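Local coordinates for protein glucosamine-6-phosphate deaminase (Bacillus subtilis, PDB 2BKX) that belongs to the glucosamine-6-phosphate isomerase/6-phosphogluconolactonase family, with a Rossmann-like alpha/beta fold, and holds fructose -6-phosphate in a pocket of its single chain, at residues I48-H51 / Q52-L56; L109-E112 / C113-Y116. All blocks are in the same frame, centred on the assembly; numbering follows the deposited sequence.

From the N terminus, the chain runs through strand 31-34 into helix 41-53, where interaction 1 finishes the helix and turns the chain toward strand 62-69. Interaction 2 comes later, in the opening turns of helix 109-122. Both are local contacts within continuous stretches, so neither closes a long loop; they follow in series and neither nest nor cross. The centres of interactions 1 and 2 lie about 35 Å apart. Their nearest atoms are about 19 Å apart, without touching. Strand 62-69 relates them: interaction 1 belongs to the beta-alpha-beta unit that leads into it, while Tyr116 of interaction 2 reaches Asn65 in that strand. Interaction 1 also packs on helix 9-26, interaction 2 on strands 153-156 and 178-181.

Interaction 1: I48-H51 / Q52-L56; sequences IRLH and QTENL
The carbonyl oxygen of Leu50 is gripped by two backbone donors at the end of helix 41-53. Glu54 N lies 2.9 Å from Leu50 O, and Leu56 N reaches Leu50 O at 3.3 Å from the opposite face of the carbonyl plane. The two bonds span the point where Glu54 leaves helical geometry and Asn55 takes a left-handed backbone conformation (phi 56°), which swings the chain back over the last turn. One residue before this, Thr53 N still makes a regular helical bond to Arg49 O (2.8 Å).

A side chain secures the returning chain. His51 holds CG anti to its backbone N (chi1 -173°), bringing the ring beside Leu56, where His51 ND1 meets Leu56 O at 2.7 Å. The bond is almost straight (176° at the hydrogen), lies in the ring plane and runs nearly in line with the C=O bond, so it fixes the turn of the imidazole and places the proton on ND1. A water donates to both His51 O and Asn55 OD1, bridging the helix end and the turn.

Side-chain packing adds to this. Leu50 and Glu54 run side by side, pointing the same way, with Leu50 CD2 3.7 Å from Glu54 CD; the Glu54 carboxylate forms a salt bridge with Arg18. Leu50 CB also makes an apolar contact with Leu56 CD2 at 4.1 Å.

This helix is the crossover of the beta-alpha-beta unit between parallel strands 31-34 and 62-69. Leu50 rests on Arg18 and Ala21 of helix 9-26, and Leu56 on Ala21 and Lys25. Ile48 also touches His91, and His51 contacts Asp93 and meets the ring of Phe58 on the way to strand 62-69.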
loop_
_atom_site.group_PDB
_atom_site.type_symbol
_atom_site.label_atom_id
_atom_site.label_comp_id
_atom_site.label_asym_id
_atom_site.label_seq_id
_atom_site.Cartn_x
_atom_site.Cartn_y
_atom_site.Cartn_z
ATOM N N ILE A 48 -3.267 5.464 -15.297
ATOM C CA ILE A 48 -2.688 5.386 -16.623
ATOM C C ILE A 48 -3.676 5.934 -17.651
ATOM O O ILE A 48 -3.281 6.646 -18.567
ATOM C CB ILE A 48 -2.237 3.957 -16.958
ATOM C CG1 ILE A 48 -1.090 3.560 -16.042
ATOM C CG2 ILE A 48 -1.808 3.851 -18.425
ATOM C CD1 ILE A 48 -0.879 2.062 -16.043
ATOM N N ARG A 49 -4.954 5.635 -17.502
ATOM C CA ARG A 49 -5.933 6.205 -18.402
ATOM C C ARG A 49 -5.917 7.714 -18.347
ATOM O O ARG A 49 -5.998 8.352 -19.398
ATOM C CB ARG A 49 -7.291 5.675 -18.011
ATOM C CG ARG A 49 -7.636 4.413 -18.718
ATOM C CD ARG A 49 -8.294 4.720 -20.079
ATOM N NE ARG A 49 -8.854 3.504 -20.634
ATOM C CZ ARG A 49 -8.202 2.650 -21.415
ATOM N NH1 ARG A 49 -6.940 2.879 -21.782
ATOM N NH2 ARG A 49 -8.820 1.557 -21.835
ATOM N N LEU A 50 -5.872 8.290 -17.144
ATOM C CA LEU A 50 -5.876 9.752 -16.990
ATOM C C LEU A 50 -4.641 10.381 -17.639
ATOM O O LEU A 50 -4.663 11.521 -18.128
ATOM C CB LEU A 50 -5.970 10.149 -15.519
ATOM C CG LEU A 50 -7.244 9.781 -14.783
ATOM C CD1 LEU A 50 -7.137 10.244 -13.354
ATOM C CD2 LEU A 50 -8.477 10.313 -15.483
ATOM N N HIS A 51 -3.560 9.619 -17.666
ATOM C CA HIS A 51 -2.343 10.029 -18.381
ATOM C C HIS A 51 -2.686 10.348 -19.843
ATOM O O HIS A 51 -2.158 11.332 -20.420
ATOM C CB HIS A 51 -1.308 8.868 -18.245
ATOM C CG HIS A 51 0.069 9.162 -18.761
ATOM N ND1 HIS A 51 0.768 10.312 -18.460
ATOM C CD2 HIS A 51 0.900 8.401 -19.515
ATOM C CE1 HIS A 51 1.964 10.245 -19.024
ATOM N NE2 HIS A 51 2.061 9.105 -19.674
ATOM N N GLN A 52 -3.580 9.554 -20.434
ATOM C CA GLN A 52 -4.102 9.788 -21.782
ATOM C C GLN A 52 -5.243 10.800 -21.852
ATOM O O GLN A 52 -5.169 11.799 -22.588
ATOM C CB GLN A 52 -4.636 8.473 -22.400
ATOM C CG GLN A 52 -3.718 7.262 -22.332
ATOM C CD GLN A 52 -4.442 5.870 -22.148
ATOM O OE1 GLN A 52 -3.842 4.939 -21.608
ATOM N NE2 GLN A 52 -5.717 5.747 -22.597
ATOM N N THR A 53 -6.328 10.542 -21.134
ATOM C CA THR A 53 -7.546 11.300 -21.311
ATOM C C THR A 53 -7.410 12.728 -20.771
ATOM O O THR A 53 -8.148 13.605 -21.229
ATOM C CB THR A 53 -8.727 10.632 -20.658
ATOM O OG1 THR A 53 -8.426 10.459 -19.292
ATOM C CG2 THR A 53 -9.025 9.268 -21.287
ATOM N N GLU A 54 -6.494 12.954 -19.812
ATOM C CA GLU A 54 -6.313 14.270 -19.194
ATOM C C GLU A 54 -4.909 14.788 -19.288
ATOM O O GLU A 54 -4.572 15.840 -18.706
ATOM C CB GLU A 54 -6.770 14.263 -17.709
ATOM C CG GLU A 54 -8.198 13.914 -17.557
ATOM C CD GLU A 54 -8.699 13.982 -16.151
ATOM O OE1 GLU A 54 -7.885 14.169 -15.194
ATOM O OE2 GLU A 54 -9.904 13.777 -15.987
ATOM N N ASN A 55 -4.057 14.082 -20.009
ATOM C CA ASN A 55 -2.700 14.527 -20.204
ATOM C C ASN A 55 -2.053 14.739 -18.835
ATOM O O ASN A 55 -1.287 15.667 -18.616
ATOM C CB ASN A 55 -2.718 15.810 -21.055
ATOM C CG ASN A 55 -1.388 16.138 -21.721
ATOM O OD1 ASN A 55 -0.463 15.325 -21.815
ATOM N ND2 ASN A 55 -1.295 17.410 -22.191
ATOM N N LEU A 56 -2.377 13.851 -17.886
ATOM C CA LEU A 56 -1.828 13.928 -16.568
ATOM C C LEU A 56 -0.368 13.505 -16.583
ATOM O O LEU A 56 -0.059 12.419 -17.041
ATOM C CB LEU A 56 -2.621 12.979 -15.625
ATOM C CG LEU A 56 -2.119 12.861 -14.191
ATOM C CD1 LEU A 56 -2.174 14.148 -13.397
ATOM C CD2 LEU A 56 -2.841 11.713 -13.445
HETATM O O HOH W 1 -1.738 12.551 -23.063
#

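Interaction 2: L109-E112 / C113-Y116; sequences LEAE and CRRY
Glu112 and Arg115 form a salt bridge one turn apart in the first turns of alpha-helix 109-122, with Ala111 packed against the Arg115 guanidinium. Glu112 OE1 lies 2.8 Å from Arg115 NH2 and offers its anti lone pair, the one away from OE2. The approach is tilted: the oxygen sits 20° out of the guanidinium plane, and carboxylate and guanidinium are turned 64° against each other. A bend at chi2 (63°) turns the Glu112 side chain so that it crosses that of Arg115 at about a right angle. Its other oxygen, OE2, accepts from Asn103 N, so both oxygens of the carboxylate have a partner.

The Arg115 guanidinium folds back over the helix backbone, with Glu112 CA 3.5 Å above the guanidinium plane, offset toward its rim. Beneath the side chains runs ordinary helical bonding, with Arg115 N to Ala111 O at 2.9 Å and Tyr116 N to Glu112 O at 2.9 Å. Asp108 OD2 accepts from Ala111 N at the start of the helix.

On the inner side, Leu109 and Cys113 pack on Leu180 and Val154 of two neighbouring strands, and Tyr116 OH bonds to Asn65 O. On the outer side, two arginines converge on a single methyl: Ala111 CB lies 3.7 Å from Arg114 NH1 and 3.7 Å from Arg115 NH1.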
loop_
_atom_site.group_PDB
_atom_site.type_symbol
_atom_site.label_atom_id
_atom_site.label_comp_id
_atom_site.label_asym_id
_atom_site.label_seq_id
_atom_site.Cartn_x
_atom_site.Cartn_y
_atom_site.Cartn_z
ATOM N N LEU A 109 19.417 -7.249 5.451
ATOM C CA LEU A 109 18.056 -6.713 5.336
ATOM C C LEU A 109 17.745 -5.691 6.433
ATOM O O LEU A 109 17.025 -4.725 6.193
ATOM C CB LEU A 109 17.069 -7.847 5.373
ATOM C CG LEU A 109 17.173 -8.785 4.179
ATOM C CD1 LEU A 109 16.190 -9.885 4.428
ATOM C CD2 LEU A 109 16.915 -8.101 2.853
ATOM N N GLU A 110 18.317 -5.875 7.614
ATOM C CA GLU A 110 18.171 -4.873 8.678
ATOM C C GLU A 110 18.722 -3.494 8.265
ATOM O O GLU A 110 18.087 -2.429 8.482
ATOM C CB GLU A 110 18.877 -5.377 9.940
ATOM C CG GLU A 110 18.043 -6.342 10.742
ATOM C CD GLU A 110 18.543 -6.528 12.198
ATOM O OE1 GLU A 110 19.414 -5.736 12.682
ATOM O OE2 GLU A 110 18.050 -7.465 12.878
ATOM N N ALA A 111 19.922 -3.505 7.696
ATOM C CA ALA A 111 20.523 -2.285 7.220
ATOM C C ALA A 111 19.732 -1.658 6.078
ATOM O O ALA A 111 19.556 -0.443 6.032
ATOM C CB ALA A 111 21.994 -2.514 6.796
ATOM N N GLU A 112 19.211 -2.492 5.186
ATOM C CA GLU A 112 18.345 -1.994 4.120
ATOM C C GLU A 112 17.139 -1.266 4.671
ATOM O O GLU A 112 16.764 -0.205 4.179
ATOM C CB GLU A 112 17.915 -3.164 3.225
ATOM C CG GLU A 112 16.905 -2.805 2.135
ATOM C CD GLU A 112 17.387 -1.828 1.103
ATOM O OE1 GLU A 112 18.621 -1.643 0.972
ATOM O OE2 GLU A 112 16.508 -1.267 0.376
ATOM N N CYS A 113 16.542 -1.826 5.703
ATOM C CA CYS A 113 15.362 -1.194 6.326
ATOM C C CYS A 113 15.692 0.156 6.968
ATOM O O CYS A 113 14.937 1.106 6.840
ATOM C CB CYS A 113 14.736 -2.136 7.334
ATOM S SG CYS A 113 13.816 -3.481 6.543
ATOM N N ARG A 114 16.845 0.249 7.635
ATOM C CA ARG A 114 17.284 1.514 8.210
ATOM C C ARG A 114 17.515 2.547 7.131
ATOM O O ARG A 114 17.057 3.679 7.277
ATOM C CB ARG A 114 18.539 1.349 9.073
ATOM C CG ARG A 114 18.270 0.671 10.376
ATOM C CD ARG A 114 19.474 0.682 11.333
ATOM N NE ARG A 114 20.742 0.327 10.704
ATOM C CZ ARG A 114 21.337 -0.865 10.769
ATOM N NH1 ARG A 114 22.481 -1.057 10.134
ATOM N NH2 ARG A 114 20.799 -1.873 11.442
ATOM N N ARG A 115 18.183 2.164 6.043
ATOM C CA ARG A 115 18.418 3.120 4.939
ATOM C C ARG A 115 17.119 3.540 4.287
ATOM O O ARG A 115 16.964 4.690 3.897
ATOM C CB ARG A 115 19.314 2.525 3.863
ATOM C CG ARG A 115 20.773 2.273 4.292
ATOM C CD ARG A 115 21.671 1.861 3.098
ATOM N NE ARG A 115 21.241 0.607 2.454
ATOM C CZ ARG A 115 21.723 -0.621 2.715
ATOM N NH1 ARG A 115 22.703 -0.798 3.605
ATOM N NH2 ARG A 115 21.226 -1.695 2.082
ATOM N N TYR A 116 16.160 2.628 4.204
ATOM C CA TYR A 116 14.891 2.951 3.552
ATOM C C TYR A 116 14.134 3.962 4.379
ATOM O O TYR A 116 13.559 4.914 3.842
ATOM C CB TYR A 116 14.058 1.690 3.338
ATOM C CG TYR A 116 12.893 1.884 2.348
ATOM C CD1 TYR A 116 13.121 1.972 1.006
ATOM C CD2 TYR A 116 11.572 1.985 2.789
ATOM C CE1 TYR A 116 12.080 2.088 0.111
ATOM C CE2 TYR A 116 10.513 2.142 1.922
ATOM C CZ TYR A 116 10.777 2.189 0.563
ATOM O OH TYR A 116 9.781 2.320 -0.392
#